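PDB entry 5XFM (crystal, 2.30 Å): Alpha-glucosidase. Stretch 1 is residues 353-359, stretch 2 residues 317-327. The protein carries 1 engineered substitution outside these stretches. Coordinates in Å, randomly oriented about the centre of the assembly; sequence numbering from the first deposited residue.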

# COMPACT_ATOMS: atom_id res chain seq x y z
N ASP A 353 -19.39 -24.57 11.75
CA ASP A 353 -20.60 -24.72 12.54
C ASP A 353 -20.92 -23.43 13.31
O ASP A 353 -22.06 -23.19 13.71
CB ASP A 353 -20.49 -25.91 13.50
CG ASP A 353 -21.74 -26.08 14.35
OD1 ASP A 353 -22.84 -26.23 13.77
OD2 ASP A 353 -21.62 -26.07 15.60
N LYS A 354 -19.90 -22.60 13.53
CA LYS A 354 -20.08 -21.34 14.24
C LYS A 354 -20.21 -20.16 13.26
O LYS A 354 -20.24 -19.00 13.68
CB LYS A 354 -18.92 -21.09 15.21
CG LYS A 354 -18.68 -22.20 16.22
CD LYS A 354 -19.76 -22.23 17.30
CE LYS A 354 -19.49 -23.31 18.32
NZ LYS A 354 -19.51 -24.67 17.69
N GLY A 355 -20.28 -20.45 11.97
CA GLY A 355 -20.40 -19.42 10.95
C GLY A 355 -19.10 -18.66 10.74
O GLY A 355 -19.10 -17.47 10.46
N VAL A 356 -17.99 -19.38 10.86
CA VAL A 356 -16.65 -18.81 10.77
C VAL A 356 -15.81 -19.61 9.78
O VAL A 356 -15.88 -20.84 9.75
CB VAL A 356 -15.93 -18.81 12.15
CG1 VAL A 356 -14.46 -18.43 12.01
CG2 VAL A 356 -16.64 -17.88 13.14
N GLU A 357 -15.02 -18.92 8.96
CA GLU A 357 -14.11 -19.58 8.04
C GLU A 357 -12.67 -19.17 8.34
O GLU A 357 -12.44 -18.18 9.03
CB GLU A 357 -14.50 -19.24 6.60
CG GLU A 357 -15.64 -20.13 6.09
CD GLU A 357 -16.41 -19.49 4.96
OE1 GLU A 357 -16.58 -18.25 4.99
OE2 GLU A 357 -16.86 -20.22 4.05
N LEU A 358 -11.70 -19.93 7.83
CA LEU A 358 -10.31 -19.72 8.23
C LEU A 358 -9.37 -19.19 7.15
O LEU A 358 -9.54 -19.44 5.96
CB LEU A 358 -9.73 -21.03 8.77
CG LEU A 358 -10.46 -21.72 9.91
CD1 LEU A 358 -9.69 -22.95 10.32
CD2 LEU A 358 -10.61 -20.77 11.08
N PHE A 359 -8.39 -18.42 7.61
CA PHE A 359 -7.20 -18.10 6.83
C PHE A 359 -6.04 -18.84 7.47
O PHE A 359 -5.93 -18.85 8.70
CB PHE A 359 -6.92 -16.60 6.81
CG PHE A 359 -7.66 -15.84 5.76
CD1 PHE A 359 -9.04 -15.78 5.77
CD2 PHE A 359 -6.98 -15.12 4.79
CE1 PHE A 359 -9.73 -15.06 4.82
CE2 PHE A 359 -7.66 -14.39 3.84
CZ PHE A 359 -9.03 -14.36 3.85
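Stretch 2 317-327: YIDFASAMGYE

A recurrent motif in α/β proteins is the helix whose last turns rest on the loop leading into a strand, with the chain beyond the helix coming alongside the start of that strand. The contact between residues 317-327 and residues 353-359 of this alpha-glucosidase is a compact example, burying 397 Å² over both sides. Stretch 2 is helical from 317 to 324, as its i to i+4 hydrogen bonds attest: Ser-322 N, for instance, donates to Ile-318 O at 2.9 Å. The helix ends at Met-324; Gly-325, the first residue past it, leaves helical phi/psi with positive phi, which by itself favours glycine, and Tyr-326 and Glu-327 continue as loop. From Lys-354 to Val-356 stretch 1 is loop or turn, and it enters a strand at Glu-357. The helix runs obliquely against the course of stretch 1, and the chain then turns back beyond it, so that from Ser-322 to Glu-327 it follows stretch 1 from Lys-354 to Val-356: Lys-354 has its CA 5.8 Å from the CA of Ser-322, and farther on the CA of Val-356 lies 5.4 Å from that of Glu-327.

At the start of stretch 1, Asp-353 does not reach the helix, but its OD2 forms a salt bridge with Lys-354 NZ at 3.3 Å, whose hydrogen bond is weak. Lys-354 itself points its CA-to-CB bond toward stretch 2, while the end of its side chain leads away. The aliphatic part still passes Asp-319, with CE 4.0 Å from OD1. The backbone provides the firmer link: Ser-322 OG donates a hydrogen bond to Lys-354 O at 3.0 Å, so a helix side chain satisfies a carbonyl in the loop.

Gly-355 follows with positive phi, again a conformation suited to glycine, and its contact is largely indirect. Its carbonyl oxygen is 4.1 Å from Tyr-326 O, and a water bridges the two acceptors, donating to Tyr-326 O at 2.6 Å and to Gly-355 O at 3.2 Å.

Val-356 is the apolar centre of the contact. It is buried, extended in backbone, and directed toward the helix with chi1 in the t well. Its CG2 packs 3.9 Å from Ala-321 CB and lies 3.7 Å from both Ile-318 O and Ser-322 N, the very atoms joined by a helical hydrogen bond. The methyl thus rests against the helix backbone as well as its side chains; Ile-318 CG2 adds a looser contact, 4.4 Å from Val-356 CB.

At Glu-357, where the strand begins, the backbones join directly. Glu-357 N donates to Glu-327 O at 3.1 Å, with a nearly linear angle of 168° at the hydrogen. A second water extends this link, donating to the same Glu-327 O at 3.1 Å and to Glu-357 OE1 at 2.7 Å. Leu-358 starts out sideways, but its end comes nearer the helix, bringing CD2 to 4.3 Å from Ile-318 CD1. Phe-359 is beyond reach. The general lesson is that apolar packing against a helix and polar links, from the helix itself and from the chain beyond it, can meet within a few residues.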

# COMPACT_ATOMS: atom_id res chain seq x y z
N TYR A 317 -10.53 -18.35 19.77
CA TYR A 317 -10.62 -17.22 18.84
C TYR A 317 -11.67 -17.43 17.75
O TYR A 317 -12.22 -16.46 17.22
CB TYR A 317 -9.24 -16.95 18.23
CG TYR A 317 -8.50 -15.89 19.00
CD1 TYR A 317 -7.91 -16.19 20.22
CD2 TYR A 317 -8.39 -14.59 18.52
CE1 TYR A 317 -7.24 -15.23 20.95
CE2 TYR A 317 -7.71 -13.62 19.25
CZ TYR A 317 -7.14 -13.95 20.46
OH TYR A 317 -6.46 -13.02 21.20
N ILE A 318 -11.94 -18.68 17.42
CA ILE A 318 -13.04 -19.01 16.53
C ILE A 318 -14.37 -18.63 17.19
O ILE A 318 -15.25 -18.02 16.56
CB ILE A 318 -13.02 -20.51 16.17
CG1 ILE A 318 -11.91 -20.79 15.15
CG2 ILE A 318 -14.36 -20.95 15.61
CD1 ILE A 318 -11.62 -22.25 14.95
N ASP A 319 -14.50 -18.98 18.46
CA ASP A 319 -15.66 -18.61 19.27
C ASP A 319 -15.81 -17.10 19.36
O ASP A 319 -16.92 -16.57 19.28
CB ASP A 319 -15.56 -19.20 20.68
CG ASP A 319 -15.85 -20.69 20.72
OD1 ASP A 319 -16.42 -21.23 19.75
OD2 ASP A 319 -15.50 -21.33 21.74
N PHE A 320 -14.69 -16.42 19.54
CA PHE A 320 -14.66 -14.97 19.65
C PHE A 320 -15.11 -14.35 18.33
O PHE A 320 -15.88 -13.39 18.31
CB PHE A 320 -13.26 -14.48 20.04
CG PHE A 320 -13.15 -12.99 20.21
CD1 PHE A 320 -14.10 -12.29 20.94
CD2 PHE A 320 -12.10 -12.29 19.64
CE1 PHE A 320 -14.00 -10.92 21.10
CE2 PHE A 320 -12.01 -10.91 19.79
CZ PHE A 320 -12.96 -10.23 20.52
N ALA A 321 -14.64 -14.90 17.21
CA ALA A 321 -15.10 -14.44 15.90
C ALA A 321 -16.61 -14.62 15.78
O ALA A 321 -17.31 -13.72 15.32
CB ALA A 321 -14.38 -15.19 14.79
N SER A 322 -17.10 -15.77 16.20
CA SER A 322 -18.54 -16.04 16.16
C SER A 322 -19.32 -15.01 16.98
O SER A 322 -20.35 -14.50 16.53
CB SER A 322 -18.84 -17.45 16.66
OG SER A 322 -20.18 -17.79 16.40
N ALA A 323 -18.83 -14.72 18.18
CA ALA A 323 -19.47 -13.76 19.07
C ALA A 323 -19.43 -12.35 18.50
O ALA A 323 -20.34 -11.55 18.71
CB ALA A 323 -18.80 -13.79 20.45
N MET A 324 -18.35 -12.04 17.79
CA MET A 324 -18.20 -10.74 17.15
C MET A 324 -18.97 -10.68 15.83
O MET A 324 -19.17 -9.61 15.26
CB MET A 324 -16.72 -10.45 16.93
CG MET A 324 -15.95 -10.20 18.22
SD MET A 324 -16.51 -8.73 19.10
CE MET A 324 -16.15 -7.45 17.89
N GLY A 325 -19.40 -11.84 15.34
CA GLY A 325 -20.07 -11.90 14.06
C GLY A 325 -19.07 -11.71 12.94
O GLY A 325 -19.41 -11.30 11.83
N TYR A 326 -17.80 -12.00 13.25
CA TYR A 326 -16.74 -11.84 12.26
C TYR A 326 -16.71 -13.02 11.30
O TYR A 326 -17.02 -14.16 11.68
CB TYR A 326 -15.38 -11.68 12.95
CG TYR A 326 -15.10 -10.27 13.42
CD1 TYR A 326 -16.10 -9.30 13.40
CD2 TYR A 326 -13.83 -9.89 13.84
CE1 TYR A 326 -15.85 -8.01 13.82
CE2 TYR A 326 -13.57 -8.60 14.26
CZ TYR A 326 -14.59 -7.66 14.24
OH TYR A 326 -14.34 -6.38 14.66
N GLU A 327 -16.35 -12.73 10.05
CA GLU A 327 -16.35 -13.73 8.99
C GLU A 327 -15.19 -14.72 9.08
O GLU A 327 -15.32 -15.86 8.65
CB GLU A 327 -16.32 -13.06 7.61
CG GLU A 327 -17.60 -12.31 7.25
CD GLU A 327 -17.78 -11.03 8.04
OE1 GLU A 327 -16.78 -10.31 8.25
OE2 GLU A 327 -18.92 -10.74 8.45
O HOH W 1 -19.36 -14.92 12.40
O HOH W 2 -17.51 -16.20 6.52